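Local structure of N-acylethanolamine-hydrolyzing acid amidase subunit beta (Caenorhabditis elegans, 6DY3) at residues B[61-65]-B[126-130]. The protein probably breaks down bioactive fatty acid amides such as N-palmitoylethanolamine into ethanolamine and free fatty acids, as the beta subunit of an autocatalytically cleaved heterodimer. Numbering follows the deposited sequence.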
ATOM      1  N   PRO B  61      12.633   3.826  -8.072  1.00 41.45           N
ATOM      2  CA  PRO B  61      13.633   2.884  -8.592  1.00 42.49           C
ATOM      3  C   PRO B  61      15.057   3.323  -8.282  1.00 43.79           C
ATOM      4  O   PRO B  61      15.421   4.489  -8.440  1.00 44.64           O
ATOM      5  CB  PRO B  61      13.351   2.859 -10.099  1.00 43.65           C
ATOM      6  CG  PRO B  61      12.552   4.093 -10.367  1.00 43.64           C
ATOM      7  CD  PRO B  61      11.759   4.343  -9.136  1.00 41.86           C
ATOM      8  N   GLY B  62      15.857   2.373  -7.803  1.00 44.12           N
ATOM      9  CA  GLY B  62      17.233   2.633  -7.451  1.00 44.88           C
ATOM     10  C   GLY B  62      17.446   3.242  -6.082  1.00 46.57           C
ATOM     11  O   GLY B  62      18.593   3.307  -5.627  1.00 45.13           O
ATOM     12  N   GLU B  63      16.391   3.685  -5.401  1.00 55.49           N
ATOM     13  CA  GLU B  63      16.546   4.442  -4.162  1.00 59.93           C
ATOM     14  C   GLU B  63      15.855   3.772  -2.983  1.00 53.39           C
ATOM     15  O   GLU B  63      16.519   3.462  -1.989  1.00 55.20           O
ATOM     16  CB  GLU B  63      16.033   5.872  -4.367  1.00 64.55           C
ATOM     17  CG  GLU B  63      16.769   6.624  -5.479  1.00 67.97           C
ATOM     18  CD  GLU B  63      18.227   6.935  -5.129  1.00 71.44           C
ATOM     19  OE1 GLU B  63      18.634   6.725  -3.966  1.00 71.63           O
ATOM     20  OE2 GLU B  63      18.972   7.390  -6.025  1.00 74.93           O
ATOM     21  N   TYR B  64      14.544   3.559  -3.043  1.00 39.82           N
ATOM     22  CA  TYR B  64      13.847   2.942  -1.924  1.00 35.67           C
ATOM     23  C   TYR B  64      12.494   2.419  -2.386  1.00 33.56           C
ATOM     24  O   TYR B  64      11.978   2.807  -3.439  1.00 29.40           O
ATOM     25  CB  TYR B  64      13.648   3.929  -0.772  1.00 34.10           C
ATOM     26  CG  TYR B  64      12.773   5.108  -1.130  1.00 37.03           C
ATOM     27  CD1 TYR B  64      11.415   5.100  -0.837  1.00 36.83           C
ATOM     28  CD2 TYR B  64      13.298   6.226  -1.758  1.00 39.45           C
ATOM     29  CE1 TYR B  64      10.609   6.171  -1.155  1.00 34.32           C
ATOM     30  CE2 TYR B  64      12.497   7.303  -2.080  1.00 39.95           C
ATOM     31  CZ  TYR B  64      11.154   7.270  -1.777  1.00 37.97           C
ATOM     32  OH  TYR B  64      10.355   8.341  -2.097  1.00 40.98           O
ATOM     33  N   SER B  65      11.918   1.549  -1.562  1.00 32.73           N
ATOM     34  CA  SER B  65      10.569   1.051  -1.761  1.00 33.76           C
ATOM     35  C   SER B  65       9.795   1.193  -0.455  1.00 35.27           C
ATOM     36  O   SER B  65      10.375   1.258   0.632  1.00 31.40           O
ATOM     37  CB  SER B  65      10.569  -0.413  -2.243  1.00 33.15           C
ATOM     38  OG  SER B  65      11.240  -1.255  -1.330  1.00 34.61           O
ATOM     39  N   VAL B 126       9.798   0.659   4.938  1.00 32.99           N
ATOM     40  CA  VAL B 126      10.642   1.287   3.933  1.00 39.29           C
ATOM     41  C   VAL B 126      11.917   0.467   3.790  1.00 39.55           C
ATOM     42  O   VAL B 126      12.511   0.045   4.790  1.00 37.91           O
ATOM     43  CB  VAL B 126      10.972   2.750   4.304  1.00 42.44           C
ATOM     44  CG1 VAL B 126      11.610   3.473   3.120  1.00 44.47           C
ATOM     45  CG2 VAL B 126       9.725   3.483   4.777  1.00 43.22           C
ATOM     46  N   ALA B 127      12.336   0.250   2.546  1.00 38.99           N
ATOM     47  CA  ALA B 127      13.543  -0.500   2.234  1.00 39.28           C
ATOM     48  C   ALA B 127      14.469   0.355   1.381  1.00 42.07           C
ATOM     49  O   ALA B 127      14.018   1.058   0.471  1.00 42.74           O
ATOM     50  CB  ALA B 127      13.204  -1.801   1.501  1.00 34.54           C
ATOM     51  N   GLY B 128      15.766   0.289   1.673  1.00 44.00           N
ATOM     52  CA  GLY B 128      16.740   1.110   0.982  1.00 45.89           C
ATOM     53  C   GLY B 128      17.783   0.319   0.219  1.00 44.85           C
ATOM     54  O   GLY B 128      17.504  -0.768  -0.299  1.00 42.14           O
ATOM     55  N   ILE B 129      18.998   0.864   0.144  1.00 45.66           N
ATOM     56  CA  ILE B 129      20.061   0.273  -0.662  1.00 42.02           C
ATOM     57  C   ILE B 129      21.338   0.136   0.159  1.00 44.70           C
ATOM     58  O   ILE B 129      22.128  -0.792  -0.057  1.00 44.32           O
ATOM     59  CB  ILE B 129      20.303   1.110  -1.929  1.00 39.52           C
ATOM     60  CG1 ILE B 129      20.736   2.528  -1.547  1.00 44.92           C
ATOM     61  CG2 ILE B 129      19.042   1.120  -2.794  1.00 38.45           C
ATOM     62  CD1 ILE B 129      20.897   3.481  -2.730  1.00 51.76           C
ATOM     63  N   LYS B 130      21.546   1.039   1.116  1.00 48.53           N
ATOM     64  CA  LYS B 130      22.746   1.006   1.940  1.00 51.53           C
ATOM     65  C   LYS B 130      22.524   0.101   3.154  1.00 54.30           C
ATOM     66  O   LYS B 130      21.478  -0.532   3.310  1.00 57.50           O
ATOM     67  CB  LYS B 130      23.146   2.421   2.354  1.00 50.12           C
ATOM     68  CG  LYS B 130      23.667   3.263   1.203  1.00 51.76           C
ATOM     69  CD  LYS B 130      23.600   4.760   1.484  1.00 55.59           C
ATOM     70  CE  LYS B 130      24.258   5.132   2.800  1.00 58.56           C
ATOM     71  NZ  LYS B 130      24.103   6.578   3.102  1.00 60.00           N
TER
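The side chain of I129 packs against the backbone carbonyl oxygens of G62 and E63, its CG2 3.5 Å from E63 O and nearly as near to G62 O, while CD1 skirts the carboxylate of E63. This contact of an aliphatic chain with carbonyl oxygens lies at the end of an antiparallel pairing, where strand 64-70 begins and strand 122-127 runs out, inside one of the two beta-sheets of the Ntn-hydrolase fold. E63 and Y64 both face R60, the last residue of strand 57-60, a classic beta bulge where the chain turns from strand 57-60 into strand 64-70. The regular part is a hydrogen-bonded pair, S65 with A127: S65 N donates to A127 O at 3.0 Å, and A127 N returns a bond to S65 O at 2.9 Å.

The two faces differ. On one, the Y64 ring meets V126 CG1 obliquely through CD1 at 4.3 Å, and both residues pack against helix 106-113; Y64 OH goes on to bond Q103 O. The other face carries S65 and A127 toward strand 13-20 of the second sheet. With chi1 at 58°, S65 OG sits between its own N and carbonyl carbon, hydrogen-bonded to H15 ND1 and 3.5 Å from A127 CB.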